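PDB 4Q0S: L-Ribose isomerase from Acinetobacter, which catalyses the isomerisation of the non-natural sugar L-ribose, an aldose, most probably to the corresponding ketose L-ribulose. Local coordinates for residues G87-T90 and G91-P94; A30-G33 and K34-Y38; Y58-K62 and N63-S67. All coordinates share one frame; numbering follows the deposited sequence.

Contact 1: G87-T90 and G91-P94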
ATOM      1  N   GLY A  87     -10.237  27.235 -21.267  1.00 31.66           N
ATOM      2  CA  GLY A  87     -11.405  26.666 -21.909  1.00 31.57           C
ATOM      3  C   GLY A  87     -12.730  27.193 -21.396  1.00 32.43           C
ATOM      4  O   GLY A  87     -13.788  26.806 -21.895  1.00 33.25           O
ATOM      5  N   LEU A  88     -12.685  28.071 -20.402  1.00 32.68           N
ATOM      6  CA  LEU A  88     -13.905  28.641 -19.846  1.00 35.02           C
ATOM      7  C   LEU A  88     -14.441  29.795 -20.676  1.00 36.26           C
ATOM      8  O   LEU A  88     -13.676  30.556 -21.264  1.00 35.15           O
ATOM      9  CB  LEU A  88     -13.660  29.175 -18.436  1.00 35.44           C
ATOM     10  CG  LEU A  88     -13.546  28.219 -17.254  1.00 36.41           C
ATOM     11  CD1 LEU A  88     -13.250  29.024 -15.998  1.00 35.97           C
ATOM     12  CD2 LEU A  88     -14.841  27.446 -17.094  1.00 35.99           C
ATOM     13  N   PRO A  89     -15.772  29.924 -20.756  1.00 39.00           N
ATOM     14  CA  PRO A  89     -16.326  31.040 -21.527  1.00 39.16           C
ATOM     15  C   PRO A  89     -15.998  32.287 -20.710  1.00 39.55           C
ATOM     16  O   PRO A  89     -15.980  32.232 -19.480  1.00 39.59           O
ATOM     17  CB  PRO A  89     -17.821  30.728 -21.565  1.00 40.43           C
ATOM     18  CG  PRO A  89     -18.041  29.923 -20.310  1.00 42.83           C
ATOM     19  CD  PRO A  89     -16.835  29.010 -20.307  1.00 39.15           C
ATOM     20  N   THR A  90     -15.716  33.397 -21.382  1.00 40.65           N
ATOM     21  CA  THR A  90     -15.357  34.638 -20.694  1.00 41.79           C
ATOM     22  C   THR A  90     -16.320  35.072 -19.594  1.00 41.29           C
ATOM     23  O   THR A  90     -15.905  35.679 -18.608  1.00 40.92           O
ATOM     24  CB  THR A  90     -15.215  35.800 -21.693  1.00 42.37           C
ATOM     25  OG1 THR A  90     -16.487  36.073 -22.294  1.00 44.18           O
ATOM     26  CG2 THR A  90     -14.215  35.436 -22.781  1.00 43.71           C
ATOM     27  N   GLY A  91     -17.602  34.770 -19.763  1.00 41.95           N
ATOM     28  CA  GLY A  91     -18.579  35.155 -18.760  1.00 42.97           C
ATOM     29  C   GLY A  91     -18.354  34.529 -17.395  1.00 43.23           C
ATOM     30  O   GLY A  91     -18.697  35.117 -16.368  1.00 43.43           O
ATOM     31  N   ALA A  92     -17.768  33.336 -17.380  1.00 44.03           N
ATOM     32  CA  ALA A  92     -17.501  32.616 -16.139  1.00 43.95           C
ATOM     33  C   ALA A  92     -16.334  33.205 -15.355  1.00 44.36           C
ATOM     34  O   ALA A  92     -16.061  32.782 -14.234  1.00 45.23           O
ATOM     35  CB  ALA A  92     -17.227  31.148 -16.448  1.00 43.34           C
ATOM     36  N   ALA A  93     -15.656  34.186 -15.942  1.00 44.54           N
ATOM     37  CA  ALA A  93     -14.502  34.819 -15.305  1.00 45.28           C
ATOM     38  C   ALA A  93     -14.681  35.237 -13.842  1.00 45.80           C
ATOM     39  O   ALA A  93     -13.828  34.946 -13.000  1.00 45.97           O
ATOM     40  CB  ALA A  93     -14.056  36.020 -16.130  1.00 44.48           C
ATOM     41  N   PRO A  94     -15.780  35.934 -13.518  1.00 45.78           N
ATOM     42  CA  PRO A  94     -15.982  36.354 -12.128  1.00 45.68           C
ATOM     43  C   PRO A  94     -16.387  35.237 -11.154  1.00 45.48           C
ATOM     44  O   PRO A  94     -16.406  35.443  -9.941  1.00 44.53           O
ATOM     45  CB  PRO A  94     -17.049  37.440 -12.254  1.00 46.22           C
ATOM     46  CG  PRO A  94     -17.876  36.953 -13.404  1.00 46.47           C
ATOM     47  CD  PRO A  94     -16.828  36.485 -14.396  1.00 46.51           C
TER
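The bond from Ala-92 N to Pro-89 O, 3.0 Å long, closes the first 3-10 turn, which takes in Thr-90 to Ala-92 in the loop between strands 73-82 and 101-108, a compact example of a chain bending on i to i+3 bonds. One residue on, Ala-93 N donates to Thr-90 O at 3.1 Å. The N-H groups point fairly well at their acceptors (148° and 157°), but both donors stand above the carbonyl planes, the second by 58°, so neither uses a lone-pair direction.

The side chains add little. The Ala-92 methyl CB has loose apolar contacts, 4.1 Å from CG of the Pro-89 ring and 4.5 Å from CD2 of Leu-88. CB of Ala-93 sits 3.1 Å from Thr-90 O, beside the oxygen that its own N-H bonds. A second subunit covers much of the rest: Tyr-98 of that chain packs on Pro-89, its Tyr-95 on Ala-92 and its Arg-195 on Leu-88, while its Lys-196 bonds Gly-87 O. The turn is thus shaped by main-chain bonds; Leu-88, Pro-89 and Ala-92 also pack against the second subunit, so it lies at a subunit interface.

Contact 2: A30-G33 and K34-Y38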
ATOM      1  N   ALA A  30       6.486  13.085   4.697  1.00 20.99           N
ATOM      2  CA  ALA A  30       6.548  12.864   3.260  1.00 22.18           C
ATOM      3  C   ALA A  30       6.796  11.386   2.966  1.00 21.38           C
ATOM      4  O   ALA A  30       6.274  10.845   1.996  1.00 20.93           O
ATOM      5  CB  ALA A  30       7.647  13.728   2.638  1.00 21.85           C
ATOM      6  N   ALA A  31       7.591  10.735   3.811  1.00 23.00           N
ATOM      7  CA  ALA A  31       7.890   9.316   3.627  1.00 22.94           C
ATOM      8  C   ALA A  31       6.614   8.523   3.882  1.00 21.43           C
ATOM      9  O   ALA A  31       6.293   7.575   3.160  1.00 22.33           O
ATOM     10  CB  ALA A  31       9.001   8.873   4.598  1.00 22.90           C
ATOM     11  N   LEU A  32       5.883   8.915   4.919  1.00 22.60           N
ATOM     12  CA  LEU A  32       4.632   8.243   5.241  1.00 19.33           C
ATOM     13  C   LEU A  32       3.696   8.395   4.038  1.00 18.07           C
ATOM     14  O   LEU A  32       3.033   7.442   3.616  1.00 19.13           O
ATOM     15  CB  LEU A  32       4.014   8.869   6.495  1.00 19.80           C
ATOM     16  CG  LEU A  32       2.685   8.303   7.002  1.00 18.48           C
ATOM     17  CD1 LEU A  32       2.842   6.835   7.371  1.00 19.63           C
ATOM     18  CD2 LEU A  32       2.237   9.096   8.224  1.00 21.10           C
ATOM     19  N   GLY A  33       3.660   9.595   3.471  1.00 19.59           N
ATOM     20  CA  GLY A  33       2.811   9.838   2.323  1.00 20.02           C
ATOM     21  C   GLY A  33       3.146   8.934   1.152  1.00 19.47           C
ATOM     22  O   GLY A  33       2.256   8.387   0.504  1.00 19.19           O
ATOM     23  N   LYS A  34       4.435   8.787   0.870  1.00 21.89           N
ATOM     24  CA  LYS A  34       4.877   7.938  -0.226  1.00 22.92           C
ATOM     25  C   LYS A  34       4.475   6.489   0.022  1.00 23.27           C
ATOM     26  O   LYS A  34       3.984   5.808  -0.880  1.00 22.35           O
ATOM     27  CB  LYS A  34       6.391   8.069  -0.402  1.00 26.15           C
ATOM     28  CG  LYS A  34       6.782   9.462  -0.856  1.00 29.15           C
ATOM     29  CD  LYS A  34       8.236   9.562  -1.232  1.00 33.69           C
ATOM     30  CE  LYS A  34       8.504  10.896  -1.912  1.00 35.69           C
ATOM     31  NZ  LYS A  34       9.854  10.950  -2.521  1.00 32.79           N
ATOM     32  N   ALA A  35       4.661   6.024   1.252  1.00 22.60           N
ATOM     33  CA  ALA A  35       4.291   4.661   1.602  1.00 23.14           C
ATOM     34  C   ALA A  35       2.809   4.431   1.301  1.00 24.21           C
ATOM     35  O   ALA A  35       2.411   3.344   0.878  1.00 25.39           O
ATOM     36  CB  ALA A  35       4.571   4.404   3.092  1.00 18.02           C
ATOM     37  N   LEU A  36       1.996   5.461   1.517  1.00 22.52           N
ATOM     38  CA  LEU A  36       0.559   5.366   1.282  1.00 23.04           C
ATOM     39  C   LEU A  36       0.220   5.696  -0.172  1.00 23.55           C
ATOM     40  O   LEU A  36      -0.937   5.929  -0.520  1.00 25.21           O
ATOM     41  CB  LEU A  36      -0.186   6.301   2.237  1.00 20.46           C
ATOM     42  CG  LEU A  36      -0.006   5.972   3.723  1.00 24.52           C
ATOM     43  CD1 LEU A  36      -0.437   7.171   4.585  1.00 21.05           C
ATOM     44  CD2 LEU A  36      -0.806   4.717   4.080  1.00 23.53           C
ATOM     45  N   ARG A  37       1.252   5.710  -1.005  1.00 22.49           N
ATOM     46  CA  ARG A  37       1.137   5.977  -2.436  1.00 23.83           C
ATOM     47  C   ARG A  37       0.649   7.360  -2.855  1.00 24.64           C
ATOM     48  O   ARG A  37      -0.007   7.492  -3.890  1.00 23.73           O
ATOM     49  CB  ARG A  37       0.261   4.910  -3.112  1.00 24.83           C
ATOM     50  CG  ARG A  37       0.740   3.466  -2.910  1.00 25.16           C
ATOM     51  CD  ARG A  37      -0.139   2.493  -3.703  1.00 26.84           C
ATOM     52  NE  ARG A  37       0.290   1.100  -3.563  1.00 28.14           N
ATOM     53  CZ  ARG A  37       1.362   0.579  -4.154  1.00 27.24           C
ATOM     54  NH1 ARG A  37       2.127   1.332  -4.931  1.00 31.81           N
ATOM     55  NH2 ARG A  37       1.663  -0.697  -3.980  1.00 25.94           N
ATOM     56  N   TYR A  38       0.947   8.393  -2.071  1.00 24.50           N
ATOM     57  CA  TYR A  38       0.551   9.738  -2.489  1.00 24.95           C
ATOM     58  C   TYR A  38       1.756  10.221  -3.311  1.00 24.87           C
ATOM     59  O   TYR A  38       2.904  10.054  -2.896  1.00 25.87           O
ATOM     60  CB  TYR A  38       0.309  10.666  -1.289  1.00 22.59           C
ATOM     61  CG  TYR A  38      -0.423  11.932  -1.690  1.00 23.54           C
ATOM     62  CD1 TYR A  38      -1.792  11.908  -1.981  1.00 22.49           C
ATOM     63  CD2 TYR A  38       0.266  13.129  -1.869  1.00 20.91           C
ATOM     64  CE1 TYR A  38      -2.454  13.052  -2.445  1.00 23.87           C
ATOM     65  CE2 TYR A  38      -0.381  14.273  -2.338  1.00 24.17           C
ATOM     66  CZ  TYR A  38      -1.741  14.230  -2.625  1.00 23.81           C
ATOM     67  OH  TYR A  38      -2.374  15.363  -3.106  1.00 23.76           O
TER
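The Tyr-38 ring takes little part in the contact with Gly-33: the touch is made by CB, 3.5 Å from Gly-33 O, and the ring leads away from the helix. CG lies anti to the backbone N (chi1 -166°), and this sends the ring toward Met-44 and toward Arg-214 on strand 211-217, with OH hydrogen-bonded to Asp-103 and Ser-79. The other flat group, the Arg-37 guanidinium, also turns outward, and its NH2 bonds Ala-35 O of the fourth subunit.

From Gly-33 to Tyr-38 the chain forms a Schellman motif, the classic way to end an alpha-helix, here the helix 19-35 that packs against the cupin barrel. Arg-37 is the C-prime residue, with a positive phi of 64°. The wrap lets Tyr-38 N reach back to Gly-33 O at 2.9 Å, in a bond nearly straight at 167°, and Arg-37 N reach Lys-34 O at 2.7 Å. Upstream the regular i to i+4 pattern still holds, with Lys-34 N bonded to Ala-30 O at 3.0 Å. At the last turn Leu-36 N is shared: it bonds Leu-32 O, and only weakly Gly-33 O, which thereby receives a second donor.

Leu-32 and Leu-36, one turn apart, lie side by side and point the same way, with CG of the first 4.1 Å from CD1 of the second. Both rest on Val-212 of strand 211-217, while Ala-35 of the third subunit packs on both, joining helix, barrel and assembly. Lys-34 runs extended to a salt bridge with Asp-208 of the third subunit, and its CG begins that course 3.2 Å from Ala-30 O.

Contact 3: Y58-K62 and N63-S67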
ATOM      1  N   TYR A  58       3.235  27.066  18.714  1.00 34.94           N
ATOM      2  CA  TYR A  58       4.569  26.508  18.586  1.00 36.03           C
ATOM      3  C   TYR A  58       4.900  25.665  19.807  1.00 34.92           C
ATOM      4  O   TYR A  58       5.796  24.823  19.762  1.00 35.19           O
ATOM      5  CB  TYR A  58       5.586  27.633  18.403  1.00 35.29           C
ATOM      6  CG  TYR A  58       5.617  28.145  16.985  1.00 36.67           C
ATOM      7  CD1 TYR A  58       6.347  27.476  16.002  1.00 37.29           C
ATOM      8  CD2 TYR A  58       4.870  29.261  16.607  1.00 37.71           C
ATOM      9  CE1 TYR A  58       6.332  27.902  14.679  1.00 36.79           C
ATOM     10  CE2 TYR A  58       4.846  29.694  15.283  1.00 37.13           C
ATOM     11  CZ  TYR A  58       5.576  29.009  14.325  1.00 37.35           C
ATOM     12  OH  TYR A  58       5.526  29.411  13.007  1.00 37.04           O
ATOM     13  N   ASP A  59       4.163  25.874  20.894  1.00 35.14           N
ATOM     14  CA  ASP A  59       4.395  25.094  22.102  1.00 36.44           C
ATOM     15  C   ASP A  59       4.096  23.622  21.846  1.00 36.31           C
ATOM     16  O   ASP A  59       4.308  22.777  22.713  1.00 36.50           O
ATOM     17  CB  ASP A  59       3.530  25.592  23.265  1.00 38.58           C
ATOM     18  CG  ASP A  59       4.162  26.757  24.010  1.00 40.47           C
ATOM     19  OD1 ASP A  59       5.406  26.794  24.125  1.00 41.25           O
ATOM     20  OD2 ASP A  59       3.414  27.628  24.500  1.00 43.92           O
ATOM     21  N   ALA A  60       3.583  23.316  20.661  1.00 34.78           N
ATOM     22  CA  ALA A  60       3.299  21.933  20.328  1.00 35.29           C
ATOM     23  C   ALA A  60       4.635  21.198  20.306  1.00 34.70           C
ATOM     24  O   ALA A  60       4.701  19.999  20.568  1.00 35.68           O
ATOM     25  CB  ALA A  60       2.632  21.843  18.964  1.00 34.73           C
ATOM     26  N   PHE A  61       5.699  21.938  20.011  1.00 34.63           N
ATOM     27  CA  PHE A  61       7.028  21.361  19.935  1.00 36.57           C
ATOM     28  C   PHE A  61       7.831  21.346  21.231  1.00 38.58           C
ATOM     29  O   PHE A  61       9.039  21.106  21.217  1.00 39.75           O
ATOM     30  CB  PHE A  61       7.802  22.035  18.800  1.00 36.00           C
ATOM     31  CG  PHE A  61       7.287  21.658  17.435  1.00 36.44           C
ATOM     32  CD1 PHE A  61       7.687  20.467  16.834  1.00 35.82           C
ATOM     33  CD2 PHE A  61       6.328  22.441  16.797  1.00 35.65           C
ATOM     34  CE1 PHE A  61       7.133  20.057  15.616  1.00 37.90           C
ATOM     35  CE2 PHE A  61       5.765  22.041  15.580  1.00 35.23           C
ATOM     36  CZ  PHE A  61       6.168  20.847  14.989  1.00 36.44           C
ATOM     37  N   LYS A  62       7.159  21.594  22.354  1.00 39.44           N
ATOM     38  CA  LYS A  62       7.829  21.529  23.646  1.00 39.83           C
ATOM     39  C   LYS A  62       7.938  20.041  23.970  1.00 38.73           C
ATOM     40  O   LYS A  62       8.992  19.556  24.383  1.00 39.17           O
ATOM     41  CB  LYS A  62       7.021  22.240  24.737  1.00 42.04           C
ATOM     42  CG  LYS A  62       7.399  23.698  24.943  1.00 47.22           C
ATOM     43  CD  LYS A  62       6.761  24.267  26.210  1.00 50.17           C
ATOM     44  CE  LYS A  62       7.253  25.685  26.485  1.00 53.31           C
ATOM     45  NZ  LYS A  62       6.635  26.294  27.706  1.00 56.37           N
ATOM     46  N   ASN A  63       6.841  19.314  23.771  1.00 36.47           N
ATOM     47  CA  ASN A  63       6.837  17.880  24.019  1.00 35.18           C
ATOM     48  C   ASN A  63       6.808  17.082  22.716  1.00 33.10           C
ATOM     49  O   ASN A  63       7.005  15.865  22.716  1.00 33.78           O
ATOM     50  CB  ASN A  63       5.668  17.501  24.925  1.00 36.01           C
ATOM     51  CG  ASN A  63       5.830  18.056  26.329  1.00 38.67           C
ATOM     52  OD1 ASN A  63       6.913  17.983  26.909  1.00 38.80           O
ATOM     53  ND2 ASN A  63       4.754  18.610  26.884  1.00 39.31           N
ATOM     54  N   GLY A  64       6.566  17.772  21.605  1.00 30.98           N
ATOM     55  CA  GLY A  64       6.565  17.107  20.313  1.00 28.87           C
ATOM     56  C   GLY A  64       5.251  16.584  19.755  1.00 28.12           C
ATOM     57  O   GLY A  64       4.242  16.473  20.454  1.00 25.47           O
ATOM     58  N   MET A  65       5.295  16.235  18.473  1.00 26.99           N
ATOM     59  CA  MET A  65       4.138  15.735  17.746  1.00 27.63           C
ATOM     60  C   MET A  65       3.573  14.391  18.208  1.00 27.30           C
ATOM     61  O   MET A  65       2.522  13.972  17.730  1.00 28.00           O
ATOM     62  CB  MET A  65       4.464  15.688  16.255  1.00 27.91           C
ATOM     63  CG  MET A  65       4.476  17.054  15.584  1.00 28.17           C
ATOM     64  SD  MET A  65       2.825  17.835  15.609  1.00 33.29           S
ATOM     65  CE  MET A  65       3.191  19.313  16.524  1.00 34.02           C
ATOM     66  N   TRP A  66       4.251  13.707  19.122  1.00 28.11           N
ATOM     67  CA  TRP A  66       3.717  12.446  19.627  1.00 27.48           C
ATOM     68  C   TRP A  66       3.284  12.566  21.078  1.00 28.03           C
ATOM     69  O   TRP A  66       2.988  11.565  21.729  1.00 29.28           O
ATOM     70  CB  TRP A  66       4.725  11.295  19.459  1.00 27.78           C
ATOM     71  CG  TRP A  66       4.756  10.783  18.039  1.00 24.66           C
ATOM     72  CD1 TRP A  66       5.544  11.241  17.019  1.00 23.86           C
ATOM     73  CD2 TRP A  66       3.865   9.825  17.455  1.00 24.10           C
ATOM     74  NE1 TRP A  66       5.190  10.633  15.836  1.00 23.53           N
ATOM     75  CE2 TRP A  66       4.162   9.761  16.075  1.00 23.01           C
ATOM     76  CE3 TRP A  66       2.836   9.018  17.963  1.00 23.98           C
ATOM     77  CZ2 TRP A  66       3.465   8.920  15.193  1.00 23.85           C
ATOM     78  CZ3 TRP A  66       2.143   8.185  17.085  1.00 24.60           C
ATOM     79  CH2 TRP A  66       2.462   8.145  15.718  1.00 22.57           C
ATOM     80  N   SER A  67       3.237  13.794  21.585  1.00 28.77           N
ATOM     81  CA  SER A  67       2.821  14.018  22.966  1.00 30.44           C
ATOM     82  C   SER A  67       1.323  13.745  23.119  1.00 30.42           C
ATOM     83  O   SER A  67       0.869  13.312  24.175  1.00 30.50           O
ATOM     84  CB  SER A  67       3.127  15.456  23.403  1.00 31.04           C
ATOM     85  OG  SER A  67       2.221  16.383  22.827  1.00 31.31           O
TER
HETATM   86  O   HOH W   1       4.087  20.429  23.721  1.00 34.37           O
HETATM   87  O   HOH W   2       2.524  18.633  21.563  1.00 29.46           O
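Two bends in the Met-65 side chain, chi2 -64° and chi3 120°, fold its terminal methyl back onto Phe-61 and Ala-60; the second lies well away from a staggered value. CE comes to rest over one face of the Phe-61 ring, displaced toward the rim, with CZ the nearest ring atom at 3.7 Å. Seen from the ring centroid the methyl is 4.0 Å away and 26° off the normal, which makes a CH-pi contact. The sulfur stands farther out and oblique. CE also touches the Ala-60 methyl CB at 3.6 Å.

This is a Met-aromatic contact built round the end of a short, weakly bonded helical turn, 60-63. Trp-25 of helix 19-35 extends the cluster, meeting the Phe-61 ring edge to face and also touching Met-65, so the cluster joins the loop to that helix. Gly-64 leaves the helical conformation with positive phi, and the backbone angles there are ones that glycine alone takes easily. From Gly-64 the chain goes on as a type I turn to Ser-67.

The polar contacts across the turn are one weak bond and two bridging waters. Gly-64 N reaches Ala-60 O at 3.1 Å, in a bent, weak bond. One water accepts from Asn-63 N at 3.0 Å and donates to Asp-59 O. A second lies within hydrogen-bonding distance of Ala-60 O, Gly-64 O and Ser-67 OG, and is 2.6 Å from the last. On the solvent side Lys-62 NZ makes a long salt bridge to Asp-59 OD1, 3.8 Å, though that carboxylate oxygen also bonds Arg-14 N. Asn-63 ND2 and Ser-67 OG both bond Glu-69 OE1.

Overall arrangement
The three contacts are local and in series along the chain, contact 2 first, then contact 3 and contact 1, yet their settings differ. Contact 2 is buried between barrel and subunits, its centre about 18 Å from the chain centre; contacts 1 and 3 are partly buried and lie on opposite sides of that centre. Contacts 2 and 3 share helix 19-35, one forming its end, the other packing on its side, and both touch the third subunit, although their nearest atoms stay about 7 Å apart. Main-chain bonds dominate contacts 1 and 2, whereas contact 3 relies on methyl-to-ring packing and water. Contacts 1 and 2 both face the second subunit.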